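Local atomic coordinates of UDP-4-amino-4,6-dideoxy-N-acetyl-beta-L-altrosamine transaminase (Helicobacter pylori, PDB entry 2FNU), a protein that catalyses the pyridoxal phosphate-dependent transamination that makes UDP-4-amino-4,6-dideoxy-N-acetyl-beta-L-altrosamine, the second step in pseudaminic acid biosynthesis for flagellin modification. Residues 128-133 / 342-347; 139-144 / 169-174; 157-162 / 175-180; 163-168 / 277-282. One frame throughout, in Å; residues are numbered along the deposited sequence.

Overall arrangement
From the N terminus, the first segment to be reached is 128-133, which opens interaction 1; with 208 residues between it and its partner 342-347, the loop it closes encloses the other three contacts. Within it, helical residues 139-144 open interaction 2, 157-162 open interaction 3 and the hairpin 163-168 opens interaction 4 before 169-174 and 175-180 close the first two of these; 277-282 close the last. Interactions 2, 3 and 4 therefore cross one another. Interactions 2 and 3 tie a helix and a turn to the loop before strand 174-178 and to the strand itself in the large sheet, while interactions 1 and 4 join this part to the C-terminal part of the chain.

Interaction 1 (128-133 / 342-347); sequences VDYAGK and HAEISL
Tyr130 and Glu344 carry the whole contact between the loop 128-133 and the strand 344-347, and on the tyrosine side a single atom, the phenol oxygen, does the touching. The loop begins at Val128, the last residue of strand 122-128, whose side chain neighbours Thr80 and Ser83 and which also touches the cofactor. Asp129 is the centre of an inverse gamma turn, its carboxylate engaged by Ser155 and by the backbone N of Val135. Tyr130 then reaches out of the loop. With CG anti to the backbone N (chi1 178°), its ring extends toward the strand and brings OH to 3.2 Å from Glu344 CD. The two side chains approach from opposite directions, with ring and carboxylate planes 86° apart. The hydroxyl has its hydrogen-bonding partner in the backbone O of His315. Glu344 complements this: OE1 is bonded to His315 N, and OE2 accepts a 2.6 Å bond from Ser346 OG on its syn lone pair. Ser346 OG in turn meets His315 ND1, so this substrate-binding histidine is gripped at its backbone N, backbone O and ring by second-shell groups. The arrangement joins the large cofactor-binding sheet of a fold type I aminotransferase to strand 344-347 of its small antiparallel C-terminal sheet. Further along, Ala131 offers its N to His157 ND1 and packs on Pro287, as Tyr130 and Glu344 do. Gly132 N returns to Asp129 O at 3.1 Å. Lys133 N binds Tyr130 O at 3.0 Å, while its NZ forms a salt bridge with Asp106.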
# COMPACT_ATOMS: atom_id res chain seq x y z
N VAL B 128 12.50 -12.13 14.22
CA VAL B 128 12.77 -10.72 13.90
C VAL B 128 14.23 -10.41 14.26
O VAL B 128 14.69 -10.75 15.35
CB VAL B 128 11.87 -9.81 14.76
CG1 VAL B 128 12.25 -8.32 14.60
CG2 VAL B 128 10.41 -10.04 14.36
N ASP B 129 14.94 -9.75 13.35
CA ASP B 129 16.32 -9.36 13.62
C ASP B 129 16.25 -8.02 14.35
O ASP B 129 16.24 -6.95 13.73
CB ASP B 129 17.10 -9.26 12.32
CG ASP B 129 17.10 -10.56 11.54
OD1 ASP B 129 17.27 -11.64 12.17
OD2 ASP B 129 16.90 -10.52 10.32
N TYR B 130 16.17 -8.09 15.67
CA TYR B 130 15.93 -6.89 16.45
C TYR B 130 17.11 -5.92 16.36
O TYR B 130 18.25 -6.30 16.64
CB TYR B 130 15.66 -7.26 17.91
CG TYR B 130 15.45 -6.06 18.80
CD1 TYR B 130 16.53 -5.47 19.46
CD2 TYR B 130 14.19 -5.51 18.97
CE1 TYR B 130 16.36 -4.36 20.26
CE2 TYR B 130 14.00 -4.39 19.78
CZ TYR B 130 15.10 -3.82 20.41
OH TYR B 130 14.93 -2.73 21.23
N ALA B 131 16.79 -4.66 16.01
CA ALA B 131 17.77 -3.58 15.86
C ALA B 131 18.71 -3.77 14.68
O ALA B 131 19.61 -2.96 14.48
CB ALA B 131 18.58 -3.35 17.17
N GLY B 132 18.47 -4.82 13.90
CA GLY B 132 19.39 -5.22 12.84
C GLY B 132 20.26 -6.41 13.17
O GLY B 132 20.93 -6.94 12.29
N LYS B 133 20.24 -6.86 14.42
CA LYS B 133 21.09 -7.99 14.79
C LYS B 133 20.46 -9.30 14.33
O LYS B 133 19.34 -9.63 14.73
CB LYS B 133 21.31 -8.02 16.30
CG LYS B 133 22.23 -9.15 16.73
CD LYS B 133 22.39 -9.18 18.25
CE LYS B 133 23.54 -10.07 18.67
NZ LYS B 133 23.74 -9.95 20.16
N HIS B 342 11.00 -3.07 29.83
CA HIS B 342 11.19 -2.11 30.91
C HIS B 342 12.58 -1.48 30.82
O HIS B 342 12.74 -0.29 31.07
CB HIS B 342 10.96 -2.75 32.27
CG HIS B 342 9.55 -3.21 32.47
ND1 HIS B 342 9.22 -4.24 33.31
CD2 HIS B 342 8.40 -2.77 31.92
CE1 HIS B 342 7.91 -4.43 33.28
NE2 HIS B 342 7.39 -3.55 32.44
N ALA B 343 13.56 -2.28 30.40
CA ALA B 343 14.95 -1.82 30.39
C ALA B 343 15.33 -0.98 29.17
O ALA B 343 16.23 -0.13 29.24
CB ALA B 343 15.90 -3.02 30.49
N GLU B 344 14.66 -1.20 28.04
CA GLU B 344 15.22 -0.70 26.78
C GLU B 344 14.89 0.75 26.43
O GLU B 344 13.76 1.22 26.59
CB GLU B 344 14.75 -1.60 25.62
CG GLU B 344 15.59 -1.47 24.33
CD GLU B 344 15.17 -0.33 23.40
OE1 GLU B 344 14.02 0.18 23.50
OE2 GLU B 344 16.02 0.05 22.54
N ILE B 345 15.91 1.44 25.91
CA ILE B 345 15.77 2.78 25.34
C ILE B 345 16.59 2.80 24.06
O ILE B 345 17.74 2.36 24.06
CB ILE B 345 16.30 3.89 26.27
CG1 ILE B 345 15.54 3.86 27.60
CG2 ILE B 345 16.14 5.25 25.60
CD1 ILE B 345 16.07 4.88 28.63
N SER B 346 15.98 3.29 22.97
CA SER B 346 16.68 3.45 21.70
C SER B 346 17.15 4.88 21.54
O SER B 346 16.34 5.81 21.56
CB SER B 346 15.76 3.09 20.53
OG SER B 346 15.38 1.72 20.66
N LEU B 347 18.46 5.04 21.38
CA LEU B 347 19.05 6.38 21.25
C LEU B 347 19.21 6.82 19.81
O LEU B 347 19.31 5.97 18.90
CB LEU B 347 20.42 6.40 21.94
CG LEU B 347 20.43 6.05 23.43
CD1 LEU B 347 21.88 6.11 23.93
CD2 LEU B 347 19.57 7.00 24.25

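Interaction 2 (139-144 / 169-174); sequences SVQKLC and GGFALA
Gln141 and Phe171 link helix 137-146 to the loop that leads into strand 174-178. The helix is the connection of a beta-alpha-beta crossover, running between the neighbouring parallel strands 122-128 and 150-154 of the large sheet, and the loop brings the chain back to that same sheet one strand further on. The polar part of the contact is one hydrogen bond from the side-chain amide of the helix to the loop backbone. Gln141 NE2 donates to Phe171 O over 2.8 Å, nearly straight at 171°. The nitrogen arrives in the carbonyl plane on a lone pair, with a C=O...N angle of 122°, and the oxygen it meets lies almost in the plane of the glutamine amide. Reach comes from the extended chain of Gln141, whose CD is anti to CA across the CB-CG bond (chi2 178°): it spans a gap in which even the nearest CA atoms, Gln141 CA and Ala172 CA, are 7.2 Å apart. Van der Waals contact adds less: the same amide nitrogen, Gln141 NE2, lies 3.7 Å from Phe171 CB and sits at the edge of the phenyl ring, near its plane, while the ring itself leads off toward the hairpin residues Tyr163 and Lys166. Val140, Gln141, Cys144 and Ala172 all pack on Phe151 of strand 150-154, an apolar neighbour that helix and loop share. Backbone bonds complete the frame. Leu173 pairs with Phe151 and Ala174 with Ser153, and within the helix Cys144 N donates to Val140 O at 2.9 Å.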
# COMPACT_ATOMS: atom_id res chain seq x y z
N SER B 139 20.49 -22.38 14.10
CA SER B 139 19.63 -23.05 15.07
C SER B 139 18.16 -23.11 14.61
O SER B 139 17.52 -24.17 14.66
CB SER B 139 19.75 -22.35 16.42
OG SER B 139 18.96 -23.01 17.39
N VAL B 140 17.64 -21.96 14.15
CA VAL B 140 16.23 -21.88 13.75
C VAL B 140 15.97 -22.68 12.46
O VAL B 140 14.92 -23.33 12.33
CB VAL B 140 15.79 -20.40 13.60
CG1 VAL B 140 14.34 -20.31 13.13
CG2 VAL B 140 15.97 -19.64 14.93
N GLN B 141 16.90 -22.60 11.50
CA GLN B 141 16.81 -23.38 10.26
C GLN B 141 16.67 -24.88 10.56
O GLN B 141 15.78 -25.56 10.05
CB GLN B 141 18.07 -23.20 9.41
CG GLN B 141 18.17 -21.88 8.64
CD GLN B 141 19.47 -21.76 7.87
OE1 GLN B 141 20.53 -22.28 8.31
NE2 GLN B 141 19.43 -21.07 6.72
N LYS B 142 17.55 -25.35 11.44
CA LYS B 142 17.60 -26.78 11.77
C LYS B 142 16.33 -27.20 12.48
O LYS B 142 15.77 -28.26 12.19
CB LYS B 142 18.81 -27.10 12.62
CG LYS B 142 20.09 -27.14 11.80
CD LYS B 142 21.27 -27.52 12.68
CE LYS B 142 22.55 -27.59 11.85
NZ LYS B 142 23.74 -27.68 12.74
N LEU B 143 15.87 -26.36 13.40
CA LEU B 143 14.63 -26.67 14.11
C LEU B 143 13.41 -26.74 13.18
O LEU B 143 12.54 -27.63 13.31
CB LEU B 143 14.40 -25.65 15.22
CG LEU B 143 13.24 -26.00 16.16
CD1 LEU B 143 13.50 -27.29 16.95
CD2 LEU B 143 12.93 -24.87 17.14
N CYS B 144 13.31 -25.79 12.26
CA CYS B 144 12.19 -25.76 11.33
C CYS B 144 12.23 -26.97 10.39
O CYS B 144 11.20 -27.57 10.12
CB CYS B 144 12.21 -24.45 10.54
SG CYS B 144 11.63 -23.01 11.52
N GLY B 169 18.88 -12.32 4.57
CA GLY B 169 17.98 -12.26 3.42
C GLY B 169 17.77 -13.61 2.77
O GLY B 169 16.70 -13.89 2.23
N GLY B 170 18.79 -14.46 2.81
CA GLY B 170 18.72 -15.72 2.10
C GLY B 170 18.58 -16.94 2.99
O GLY B 170 18.53 -18.07 2.49
N PHE B 171 18.48 -16.71 4.31
CA PHE B 171 18.52 -17.83 5.27
C PHE B 171 17.18 -18.53 5.49
O PHE B 171 17.14 -19.71 5.87
CB PHE B 171 19.03 -17.37 6.63
CG PHE B 171 20.40 -16.75 6.61
CD1 PHE B 171 20.59 -15.45 7.05
CD2 PHE B 171 21.50 -17.49 6.17
CE1 PHE B 171 21.85 -14.86 7.03
CE2 PHE B 171 22.78 -16.91 6.16
CZ PHE B 171 22.95 -15.60 6.59
N ALA B 172 16.10 -17.79 5.32
CA ALA B 172 14.77 -18.29 5.63
C ALA B 172 14.07 -18.67 4.33
O ALA B 172 14.57 -18.39 3.23
CB ALA B 172 14.00 -17.21 6.36
N LEU B 173 12.89 -19.29 4.43
CA LEU B 173 12.08 -19.53 3.24
C LEU B 173 11.90 -18.20 2.49
O LEU B 173 12.03 -18.14 1.25
CB LEU B 173 10.73 -20.12 3.62
CG LEU B 173 9.76 -20.25 2.44
CD1 LEU B 173 10.34 -21.14 1.32
CD2 LEU B 173 8.42 -20.78 2.91
N ALA B 174 11.61 -17.15 3.25
CA ALA B 174 11.58 -15.81 2.69
C ALA B 174 11.83 -14.83 3.82
O ALA B 174 11.57 -15.15 4.99
CB ALA B 174 10.23 -15.54 2.03

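Interaction 3 (157-162 / 175-180); sequences HALGSE and SVFSFH. With PMP (4'-deoxy-4'-aminopyridoxal-5'-phosphate), chain E; UD1 (uridine-diphosphate-N-acetylglucosamine), chain F.
Leu159 sits over Phe177, their side chains crossing at about a right angle. Leu159 CD1 lies above the middle of the phenyl ring, 4.0 Å from its centroid and only 11° off the ring normal, a well-centred CH-pi contact. The other branch turns aside: Leu159 CD2 meets the edge of the Phe179 ring at CE2, 4.3 Å away. At the edge of Phe177 runs the backbone of the type II turn 158-161, with Ala158 C 3.9 Å from Phe177 CE2. This apolar core, covered by Phe44, Leu45 and Leu41 of helix 32-45, backs a polar front. His157 presents its ring edge to the cofactor, NE2 hydrogen-bonded to PMP O3 over 2.9 Å, while ND1 is held by the backbone N of Ala131. Ser178 OG, anti to its own N (chi1 175°), donates to PMP O2P at 2.8 Å and accepts from His180 N, forming an ST turn. His180 lays one ring face against UD1 C6', 3.4 Å from His180 CE1, while Gln30 of the second subunit binds its NE2. Together they form part of the cofactor and sugar-nucleotide site of a fold type I aminotransferase, occupied here by the external aldimine.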
# COMPACT_ATOMS: atom_id res chain seq x y z
N HIS B 157 14.44 -4.54 10.01
CA HIS B 157 15.51 -3.67 10.52
C HIS B 157 16.87 -3.93 9.88
O HIS B 157 17.82 -3.18 10.16
CB HIS B 157 15.73 -3.90 12.02
CG HIS B 157 14.56 -3.54 12.88
ND1 HIS B 157 14.64 -3.50 14.25
CD2 HIS B 157 13.28 -3.21 12.57
CE1 HIS B 157 13.47 -3.16 14.76
NE2 HIS B 157 12.62 -2.98 13.75
N ALA B 158 16.98 -5.00 9.09
CA ALA B 158 18.28 -5.65 8.94
C ALA B 158 18.91 -5.65 7.55
O ALA B 158 19.82 -6.46 7.31
CB ALA B 158 18.22 -7.10 9.47
N LEU B 159 18.48 -4.76 6.66
CA LEU B 159 19.16 -4.71 5.36
C LEU B 159 20.64 -4.36 5.54
O LEU B 159 20.99 -3.30 6.10
CB LEU B 159 18.48 -3.73 4.41
CG LEU B 159 19.06 -3.77 2.99
CD1 LEU B 159 18.58 -4.97 2.21
CD2 LEU B 159 18.70 -2.48 2.28
N GLY B 160 21.50 -5.26 5.08
CA GLY B 160 22.94 -5.08 5.22
C GLY B 160 23.54 -5.84 6.39
O GLY B 160 24.76 -6.01 6.47
N SER B 161 22.70 -6.29 7.32
CA SER B 161 23.18 -7.12 8.43
C SER B 161 23.67 -8.46 7.94
O SER B 161 23.23 -8.94 6.88
CB SER B 161 22.07 -7.34 9.47
OG SER B 161 21.65 -6.09 10.00
N GLU B 162 24.57 -9.07 8.72
CA GLU B 162 25.20 -10.35 8.38
C GLU B 162 25.07 -11.40 9.48
O GLU B 162 24.88 -11.09 10.66
CB GLU B 162 26.68 -10.14 8.06
CG GLU B 162 26.87 -9.28 6.81
CD GLU B 162 28.34 -9.02 6.45
OE1 GLU B 162 29.26 -9.59 7.09
OE2 GLU B 162 28.56 -8.21 5.53
N SER B 175 12.31 -13.64 3.45
CA SER B 175 12.62 -12.59 4.41
C SER B 175 12.02 -11.26 3.96
O SER B 175 11.94 -10.99 2.77
CB SER B 175 14.13 -12.44 4.55
OG SER B 175 14.74 -13.68 4.94
N VAL B 176 11.62 -10.46 4.93
CA VAL B 176 11.00 -9.16 4.64
C VAL B 176 11.94 -8.05 5.07
O VAL B 176 12.56 -8.14 6.13
CB VAL B 176 9.65 -9.03 5.38
CG1 VAL B 176 9.12 -7.58 5.37
CG2 VAL B 176 8.65 -10.03 4.78
N PHE B 177 12.05 -7.00 4.24
CA PHE B 177 12.75 -5.77 4.62
C PHE B 177 11.79 -4.58 4.55
O PHE B 177 10.84 -4.60 3.77
CB PHE B 177 13.93 -5.52 3.68
CG PHE B 177 15.00 -6.58 3.76
CD1 PHE B 177 15.04 -7.61 2.82
CD2 PHE B 177 15.92 -6.58 4.78
CE1 PHE B 177 16.02 -8.60 2.90
CE2 PHE B 177 16.91 -7.57 4.87
CZ PHE B 177 16.96 -8.59 3.94
N SER B 178 12.07 -3.55 5.33
CA SER B 178 11.29 -2.32 5.24
C SER B 178 12.17 -1.19 4.74
O SER B 178 13.34 -1.09 5.12
CB SER B 178 10.74 -1.93 6.63
OG SER B 178 10.07 -0.66 6.59
N PHE B 179 11.58 -0.30 3.95
CA PHE B 179 12.23 0.91 3.44
C PHE B 179 11.45 2.13 3.92
O PHE B 179 11.47 3.19 3.28
CB PHE B 179 12.30 0.90 1.90
CG PHE B 179 12.82 -0.39 1.33
CD1 PHE B 179 12.08 -1.08 0.39
CD2 PHE B 179 14.04 -0.92 1.75
CE1 PHE B 179 12.54 -2.30 -0.15
CE2 PHE B 179 14.50 -2.13 1.21
CZ PHE B 179 13.76 -2.81 0.27
N HIS B 180 10.78 2.00 5.06
CA HIS B 180 10.16 3.15 5.71
C HIS B 180 11.20 4.26 5.89
O HIS B 180 12.40 3.99 5.98
CB HIS B 180 9.64 2.73 7.09
CG HIS B 180 8.95 3.82 7.85
ND1 HIS B 180 9.62 4.68 8.70
CD2 HIS B 180 7.65 4.20 7.88
CE1 HIS B 180 8.76 5.54 9.23
NE2 HIS B 180 7.55 5.25 8.76
N1 PMP E . 8.33 -5.29 11.21
C2 PMP E . 9.19 -4.58 12.00
C2A PMP E . 10.18 -5.33 12.85
C3 PMP E . 9.14 -3.18 11.98
O3 PMP E . 10.01 -2.44 12.73
C4 PMP E . 8.19 -2.51 11.17
C4A PMP E . 8.04 -1.00 11.19
N4A PMP E . 8.33 -0.44 12.49
C5 PMP E . 7.37 -3.27 10.33
C6 PMP E . 7.50 -4.65 10.32
C5A PMP E . 6.35 -2.62 9.40
O4P PMP E . 7.08 -2.07 8.31
P PMP E . 6.43 -0.89 7.43
O1P PMP E . 6.52 0.36 8.28
O2P PMP E . 7.32 -0.77 6.23
O3P PMP E . 5.02 -1.26 7.05
C1' UD1 F . 6.80 2.29 14.04
C2' UD1 F . 7.91 1.48 14.73
C3' UD1 F . 9.12 1.26 13.82
C4' UD1 F . 8.67 0.78 12.43
C5' UD1 F . 7.53 1.60 11.81
C6' UD1 F . 8.02 2.92 11.21
C7' UD1 F . 7.83 1.82 17.17
C8' UD1 F . 8.20 2.70 18.33
N2' UD1 F . 8.31 2.15 15.97
O1' UD1 F . 7.17 3.67 13.95
O3' UD1 F . 10.00 0.27 14.40
O5' UD1 F . 6.45 1.79 12.74
O7' UD1 F . 7.13 0.86 17.34
N1 UD1 F . 10.56 10.30 11.34
C2 UD1 F . 11.29 11.05 10.39
N3 UD1 F . 10.88 11.09 9.11
C4 UD1 F . 9.78 10.44 8.70
C5 UD1 F . 9.01 9.69 9.59
C6 UD1 F . 9.39 9.62 10.92
O2 UD1 F . 12.32 11.66 10.75
O4 UD1 F . 9.44 10.51 7.50
C1B UD1 F . 11.02 10.29 12.74
C2B UD1 F . 10.39 11.48 13.44
O2' UD1 F . 11.36 12.10 14.29
C3B UD1 F . 9.27 10.87 14.27
C4B UD1 F . 9.80 9.49 14.57
O4B UD1 F . 10.60 9.11 13.44
O3B UD1 F . 9.00 11.60 15.48
C5B UD1 F . 8.66 8.51 14.75
O5B UD1 F . 9.22 7.23 15.03
PA UD1 F . 8.28 6.11 15.71
O1A UD1 F . 9.06 4.80 15.72
O2A UD1 F . 7.74 6.67 17.01
O3A UD1 F . 7.13 6.09 14.58
PB UD1 F . 6.12 4.84 14.32
O1B UD1 F . 5.42 4.48 15.62
O2B UD1 F . 5.33 5.17 13.07

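Interaction 4 (163-168 / 277-282); sequences YQNKKV and LKDKSS
Asp279 holds the tip of the hairpin 163-166 through two hydrogen bonds from successive backbone N-H groups to its carboxylate. Gln164 N donates to Asp279 OD2 over 2.8 Å at an N-H...O angle of 153°, coming from above the carboxylate plane, 41° out of it. Asn165 N donates to Asp279 OD1 over 3.1 Å at 161°, on the syn side though also tilted from the plane. Each oxygen thus has a bond of its own, which should fix the rotation of the carboxylate, and the two N-H dipoles would probably favour its charged form. Around this grip the packing is modest. Asp279 OD2 also lies 3.5 Å from Tyr163 CA, and the Asn165 side chain comes no nearer than 4.2 Å, from ND2 to Asp279 OD1. The CA-CB bond of Tyr163 points away from the loop 277-282, its side chain packs on Ser134 and Val137, and Gln164 CG lies over one face of that ring, offset toward the rim. Next to the carboxylate, Lys280 and Glu162 pair through their backbones, and Ser282 binds Ser161 OG and His157 O, which extends the seam toward the cofactor site. The hairpin itself closes with Tyr163 N bound to Lys166 O at 2.8 Å and Lys166 N to Tyr163 O at 3.0 Å. Gln164 and Asn165, both with positive phi, form the corner: a two-residue beta hairpin with a type I' turn.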
# COMPACT_ATOMS: atom_id res chain seq x y z
N TYR B 163 25.20 -12.66 9.06
CA TYR B 163 25.32 -13.78 9.98
C TYR B 163 26.42 -14.63 9.38
O TYR B 163 26.35 -15.03 8.21
CB TYR B 163 24.01 -14.54 10.04
CG TYR B 163 24.08 -15.81 10.85
CD1 TYR B 163 24.34 -17.04 10.23
CD2 TYR B 163 23.88 -15.80 12.23
CE1 TYR B 163 24.41 -18.23 10.96
CE2 TYR B 163 23.96 -17.00 12.98
CZ TYR B 163 24.21 -18.19 12.33
OH TYR B 163 24.27 -19.37 13.04
N GLN B 164 27.47 -14.88 10.17
CA GLN B 164 28.62 -15.65 9.69
C GLN B 164 29.11 -15.12 8.32
O GLN B 164 29.36 -15.87 7.38
CB GLN B 164 28.32 -17.15 9.71
CG GLN B 164 28.15 -17.67 11.14
CD GLN B 164 27.74 -19.13 11.21
OE1 GLN B 164 27.70 -19.84 10.20
NE2 GLN B 164 27.43 -19.59 12.43
N ASN B 165 29.27 -13.80 8.25
CA ASN B 165 29.81 -13.13 7.06
C ASN B 165 28.96 -13.24 5.80
O ASN B 165 29.45 -13.02 4.69
CB ASN B 165 31.25 -13.60 6.77
CG ASN B 165 32.14 -13.42 7.97
OD1 ASN B 165 32.53 -14.38 8.61
ND2 ASN B 165 32.41 -12.17 8.32
N LYS B 166 27.68 -13.55 5.99
CA LYS B 166 26.73 -13.64 4.88
C LYS B 166 25.54 -12.73 5.14
O LYS B 166 25.00 -12.68 6.26
CB LYS B 166 26.25 -15.08 4.73
CG LYS B 166 27.40 -16.02 4.30
CD LYS B 166 27.07 -17.49 4.38
CE LYS B 166 26.88 -17.95 5.81
NZ LYS B 166 26.83 -19.46 5.94
N LYS B 167 25.10 -12.03 4.11
CA LYS B 167 24.00 -11.09 4.31
C LYS B 167 22.69 -11.75 4.68
O LYS B 167 22.26 -12.74 4.06
CB LYS B 167 23.80 -10.23 3.06
CG LYS B 167 24.85 -9.17 2.92
CD LYS B 167 24.57 -8.27 1.76
CE LYS B 167 25.59 -7.13 1.70
NZ LYS B 167 26.90 -7.59 1.16
N VAL B 168 22.05 -11.19 5.70
CA VAL B 168 20.67 -11.56 6.03
C VAL B 168 19.79 -11.37 4.80
O VAL B 168 19.95 -10.39 4.06
CB VAL B 168 20.18 -10.68 7.19
CG1 VAL B 168 18.66 -10.82 7.39
CG2 VAL B 168 20.95 -11.05 8.47
N LEU B 277 27.97 -7.38 19.57
CA LEU B 277 27.77 -7.92 18.21
C LEU B 277 28.92 -8.83 17.81
O LEU B 277 30.08 -8.54 18.11
CB LEU B 277 27.66 -6.78 17.20
CG LEU B 277 26.42 -5.90 17.22
CD1 LEU B 277 26.61 -4.79 16.20
CD2 LEU B 277 25.19 -6.71 16.89
N LYS B 278 28.58 -9.90 17.09
CA LYS B 278 29.58 -10.84 16.55
C LYS B 278 29.62 -10.80 15.03
O LYS B 278 30.51 -11.38 14.41
CB LYS B 278 29.29 -12.26 17.04
CG LYS B 278 29.54 -12.42 18.54
CD LYS B 278 29.18 -13.82 19.02
CE LYS B 278 29.48 -13.98 20.51
NZ LYS B 278 29.04 -15.30 21.03
N ASP B 279 28.65 -10.12 14.42
CA ASP B 279 28.65 -9.93 12.97
C ASP B 279 28.26 -8.49 12.69
O ASP B 279 27.75 -7.78 13.58
CB ASP B 279 27.63 -10.85 12.28
CG ASP B 279 28.24 -12.18 11.84
OD1 ASP B 279 29.08 -12.20 10.89
OD2 ASP B 279 27.83 -13.20 12.41
N LYS B 280 28.51 -8.05 11.47
CA LYS B 280 28.08 -6.71 11.04
C LYS B 280 26.58 -6.58 11.15
O LYS B 280 25.83 -7.50 10.78
CB LYS B 280 28.47 -6.46 9.60
CG LYS B 280 29.93 -6.20 9.35
CD LYS B 280 30.06 -5.55 7.96
CE LYS B 280 31.42 -5.68 7.35
NZ LYS B 280 31.35 -5.09 5.97
N SER B 281 26.13 -5.44 11.69
CA SER B 281 24.70 -5.14 11.82
C SER B 281 24.38 -3.87 11.05
O SER B 281 25.23 -2.98 10.91
CB SER B 281 24.31 -4.91 13.29
OG SER B 281 23.02 -4.30 13.43
N SER B 282 23.12 -3.78 10.59
CA SER B 282 22.64 -2.57 9.93
C SER B 282 22.68 -1.37 10.89
O SER B 282 22.68 -0.22 10.46
CB SER B 282 21.20 -2.80 9.48
OG SER B 282 20.36 -2.92 10.62